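Local coordinates for protein ubiquitin conjugating enzyme (PDB 2PWQ) that probably transfers ubiquitin, as an E2 conjugating enzyme of the family that carries it as a thioester on a cysteine, at residues K94-N99 with A144-M149. Numbering follows the deposited sequence. Where two conformers were deposited one is given.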
ATOM      1  N   LYS A  94     -11.197   0.549  -0.654  1.00 29.92           N
ATOM      2  CA  LYS A  94     -11.591  -0.425  -1.646  1.00 29.51           C
ATOM      3  C   LYS A  94     -11.073   0.031  -3.003  1.00 29.09           C
ATOM      4  O   LYS A  94     -11.121   1.233  -3.330  1.00 31.00           O
ATOM      5  CB  LYS A  94     -13.142  -0.490  -1.657  1.00 28.52           C
ATOM      6  CG  LYS A  94     -13.651  -1.697  -2.394  1.00 28.96           C
ATOM      7  CD  LYS A  94     -15.069  -1.528  -2.815  1.00 35.43           C
ATOM      8  CE  LYS A  94     -15.970  -2.349  -1.978  1.00 31.09           C
ATOM      9  NZ  LYS A  94     -15.550  -3.730  -1.522  1.00 35.95           N
ATOM     10  N   ILE A  95     -10.635  -0.929  -3.820  1.00 30.03           N
ATOM     11  CA  ILE A  95      -9.868  -0.655  -5.030  1.00 29.39           C
ATOM     12  C   ILE A  95     -10.035  -1.827  -6.020  1.00 28.68           C
ATOM     13  O   ILE A  95     -10.114  -3.005  -5.607  1.00 28.38           O
ATOM     14  CB  ILE A  95      -8.343  -0.306  -4.672  1.00 28.15           C
ATOM     15  CG1 ILE A  95      -7.494   0.034  -5.915  1.00 29.47           C
ATOM     16  CG2 ILE A  95      -7.670  -1.442  -3.837  1.00 29.99           C
ATOM     17  CD1 ILE A  95      -6.012   0.429  -5.655  1.00 29.95           C
ATOM     18  N   TRP A  96     -10.144  -1.479  -7.312  1.00 28.65           N
ATOM     19  CA  TRP A  96     -10.295  -2.449  -8.395  1.00 30.06           C
ATOM     20  C   TRP A  96      -8.935  -2.575  -9.112  1.00 27.81           C
ATOM     21  O   TRP A  96      -8.595  -1.703  -9.894  1.00 31.13           O
ATOM     22  CB  TRP A  96     -11.315  -1.932  -9.404  1.00 29.86           C
ATOM     23  CG  TRP A  96     -11.755  -2.942 -10.382  1.00 32.05           C
ATOM     24  CD1 TRP A  96     -11.496  -2.958 -11.712  1.00 34.53           C
ATOM     25  CD2 TRP A  96     -12.579  -4.072 -10.110  1.00 35.62           C
ATOM     26  NE1 TRP A  96     -12.073  -4.052 -12.293  1.00 33.82           N
ATOM     27  CE2 TRP A  96     -12.764  -4.751 -11.335  1.00 34.80           C
ATOM     28  CE3 TRP A  96     -13.210  -4.558  -8.947  1.00 33.67           C
ATOM     29  CZ2 TRP A  96     -13.547  -5.917 -11.446  1.00 34.81           C
ATOM     30  CZ3 TRP A  96     -13.972  -5.742  -9.041  1.00 35.34           C
ATOM     31  CH2 TRP A  96     -14.148  -6.398 -10.297  1.00 34.78           C
ATOM     32  N   HIS A  97      -8.223  -3.665  -8.870  1.00 30.41           N
ATOM     33  CA  HIS A  97      -6.843  -3.879  -9.323  1.00 30.70           C
ATOM     34  C   HIS A  97      -6.536  -5.375  -9.325  1.00 32.39           C
ATOM     35  O   HIS A  97      -6.871  -6.073  -8.362  1.00 32.47           O
ATOM     36  CB  HIS A  97      -5.864  -3.193  -8.360  1.00 30.39           C
ATOM     37  CG  HIS A  97      -4.467  -3.047  -8.913  1.00 31.05           C
ATOM     38  ND1 HIS A  97      -3.523  -4.060  -8.875  1.00 29.88           N
ATOM     39  CD2 HIS A  97      -3.855  -1.983  -9.473  1.00 30.66           C
ATOM     40  CE1 HIS A  97      -2.406  -3.640  -9.447  1.00 32.65           C
ATOM     41  NE2 HIS A  97      -2.577  -2.379  -9.817  1.00 30.54           N
ATOM     42  N   PRO A  98      -5.908  -5.908 -10.416  1.00 32.78           N
ATOM     43  CA  PRO A  98      -5.697  -7.361 -10.479  1.00 33.98           C
ATOM     44  C   PRO A  98      -4.836  -7.906  -9.354  1.00 35.26           C
ATOM     45  O   PRO A  98      -4.901  -9.095  -9.027  1.00 36.06           O
ATOM     46  CB  PRO A  98      -5.007  -7.568 -11.844  1.00 34.20           C
ATOM     47  CG  PRO A  98      -4.475  -6.198 -12.212  1.00 34.76           C
ATOM     48  CD  PRO A  98      -5.470  -5.240 -11.649  1.00 33.54           C
ATOM     49  N   ASN A  99      -3.992  -7.049  -8.778  1.00 35.92           N
ATOM     50  CA  ASN A  99      -3.111  -7.498  -7.721  1.00 36.09           C
ATOM     51  C   ASN A  99      -3.560  -7.244  -6.283  1.00 36.29           C
ATOM     52  O   ASN A  99      -2.751  -7.389  -5.342  1.00 36.09           O
ATOM     53  CB  ASN A  99      -1.717  -6.913  -7.963  1.00 36.61           C
ATOM     54  CG  ASN A  99      -1.139  -7.365  -9.282  1.00 37.86           C
ATOM     55  OD1 ASN A  99      -1.028  -8.568  -9.535  1.00 41.41           O
ATOM     56  ND2 ASN A  99      -0.798  -6.421 -10.131  1.00 36.55           N
ATOM     57  N   ALA A 144      -9.306 -12.904  -8.952  1.00 55.25           N
ATOM     58  CA  ALA A 144      -9.574 -13.633 -10.226  1.00 54.31           C
ATOM     59  C   ALA A 144     -10.491 -12.874 -11.167  1.00 53.24           C
ATOM     60  O   ALA A 144     -10.256 -12.857 -12.378  1.00 53.40           O
ATOM     61  CB  ALA A 144     -10.112 -15.062  -9.976  1.00 54.55           C
ATOM     62  N   GLU A 145     -11.506 -12.218 -10.598  1.00 52.53           N
ATOM     63  CA  GLU A 145     -12.494 -11.489 -11.398  0.60 51.90           C
ATOM     64  C   GLU A 145     -11.913 -10.193 -11.988  1.00 51.50           C
ATOM     65  O   GLU A 145     -12.199  -9.851 -13.149  1.00 51.75           O
ATOM     66  CB  GLU A 145     -13.797 -11.224 -10.610  0.60 52.00           C
ATOM     67  CG  GLU A 145     -14.237 -12.328  -9.613  0.60 51.91           C
ATOM     68  CD  GLU A 145     -14.152 -13.772 -10.154  0.60 51.96           C
ATOM     69  OE1 GLU A 145     -13.775 -14.669  -9.366  0.60 50.77           O
ATOM     70  OE2 GLU A 145     -14.466 -14.015 -11.345  0.60 52.17           O
ATOM     71  N   VAL A 146     -11.087  -9.482 -11.212  1.00 50.15           N
ATOM     72  CA  VAL A 146     -10.434  -8.273 -11.734  1.00 49.00           C
ATOM     73  C   VAL A 146      -9.420  -8.654 -12.811  1.00 49.00           C
ATOM     74  O   VAL A 146      -9.323  -7.980 -13.824  1.00 48.69           O
ATOM     75  CB  VAL A 146      -9.726  -7.418 -10.649  1.00 48.13           C
ATOM     76  CG1 VAL A 146      -9.297  -6.084 -11.226  1.00 46.81           C
ATOM     77  CG2 VAL A 146     -10.634  -7.175  -9.460  1.00 47.70           C
ATOM     78  N   ALA A 147      -8.676  -9.731 -12.572  1.00 49.69           N
ATOM     79  CA  ALA A 147      -7.620 -10.182 -13.496  1.00 50.99           C
ATOM     80  C   ALA A 147      -8.202 -10.697 -14.818  1.00 51.53           C
ATOM     81  O   ALA A 147      -7.663 -10.417 -15.894  1.00 52.43           O
ATOM     82  CB  ALA A 147      -6.764 -11.258 -12.828  1.00 50.73           C
ATOM     83  N   LYS A 148      -9.306 -11.447 -14.728  1.00 52.05           N
ATOM     84  CA  LYS A 148     -10.052 -11.864 -15.908  1.00 52.12           C
ATOM     85  C   LYS A 148     -10.424 -10.629 -16.720  1.00 51.61           C
ATOM     86  O   LYS A 148     -10.175 -10.594 -17.927  1.00 52.49           O
ATOM     87  CB  LYS A 148     -11.298 -12.677 -15.531  1.00 52.81           C
ATOM     88  CG  LYS A 148     -12.169 -13.110 -16.720  1.00 54.58           C
ATOM     89  CD  LYS A 148     -12.331 -14.636 -16.760  1.00 58.67           C
ATOM     90  CE  LYS A 148     -13.483 -15.122 -15.911  1.00 61.34           C
ATOM     91  NZ  LYS A 148     -14.791 -14.805 -16.553  1.00 62.54           N
ATOM     92  N   MET A 149     -10.973  -9.612 -16.063  1.00 49.65           N
ATOM     93  CA  MET A 149     -11.421  -8.422 -16.752  1.00 48.43           C
ATOM     94  C   MET A 149     -10.243  -7.663 -17.347  1.00 48.62           C
ATOM     95  O   MET A 149     -10.337  -7.091 -18.429  1.00 48.85           O
ATOM     96  CB  MET A 149     -12.187  -7.515 -15.791  1.00 47.92           C
ATOM     97  CG  MET A 149     -12.757  -6.281 -16.483  1.00 47.75           C
ATOM     98  SD  MET A 149     -13.516  -5.049 -15.407  1.00 47.25           S
ATOM     99  CE  MET A 149     -15.116  -5.793 -14.998  1.00 49.18           C
TER
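Val146 stands its CG2 methyl over one face of Trp96, 3.4 Å from the centroid of the six-membered ring and 2° off the normal, a close CH-pi contact almost exactly over the ring centre. The valine reaches out from helix 144-152, and its side chain and the tryptophan's slide past one another in opposite directions. Its second methyl, set anti to the backbone N (chi1 -170°), covers the pyrrole side of the same face, with CG1 3.6 Å from Trp96 NE1. The far side of CG1 abuts the His97-Pro98 peptide, 3.4 Å from His97 C. One valine thus fills the angle between indole face and loop backbone.

Met149, one helical turn on, comes to the rim of the indole. Its extended chain brings SD close to the ring plane and 3.6 Å from Trp96 NE1, giving a Met-aromatic contact and a weak N-H...S hydrogen bond with an angle of 142°. The bend at chi3 swings CE to 3.9 Å from Trp96 CZ2, off the plane on the side away from Val146. Further along the loop, Pro98 lies beside the helix, its CB 4.2 Å from Ala147 CB. Phe157 and Trp164 of helix 154-168 also pack against the Trp96 ring.

The bond from CA to CB of His97 points away from helix 144-152. Two hydrogen bonds fix the ring's rotation: ND1 accepts the backbone N-H of Asn99 at 3.0 Å, and NE2 bonds to Leu132 O. His97-Pro98-Asn99 is the His-Pro-Asn (HPN) motif of the E2 family, nine residues ahead of the predicted thioester cysteine, Cys108. Its loop is joined to helix 144-152 mainly by dispersion, chiefly valine methyls on the indole face with the proline-alanine contact beside them, and only a weak, bent N-H...S bond is added at the rim.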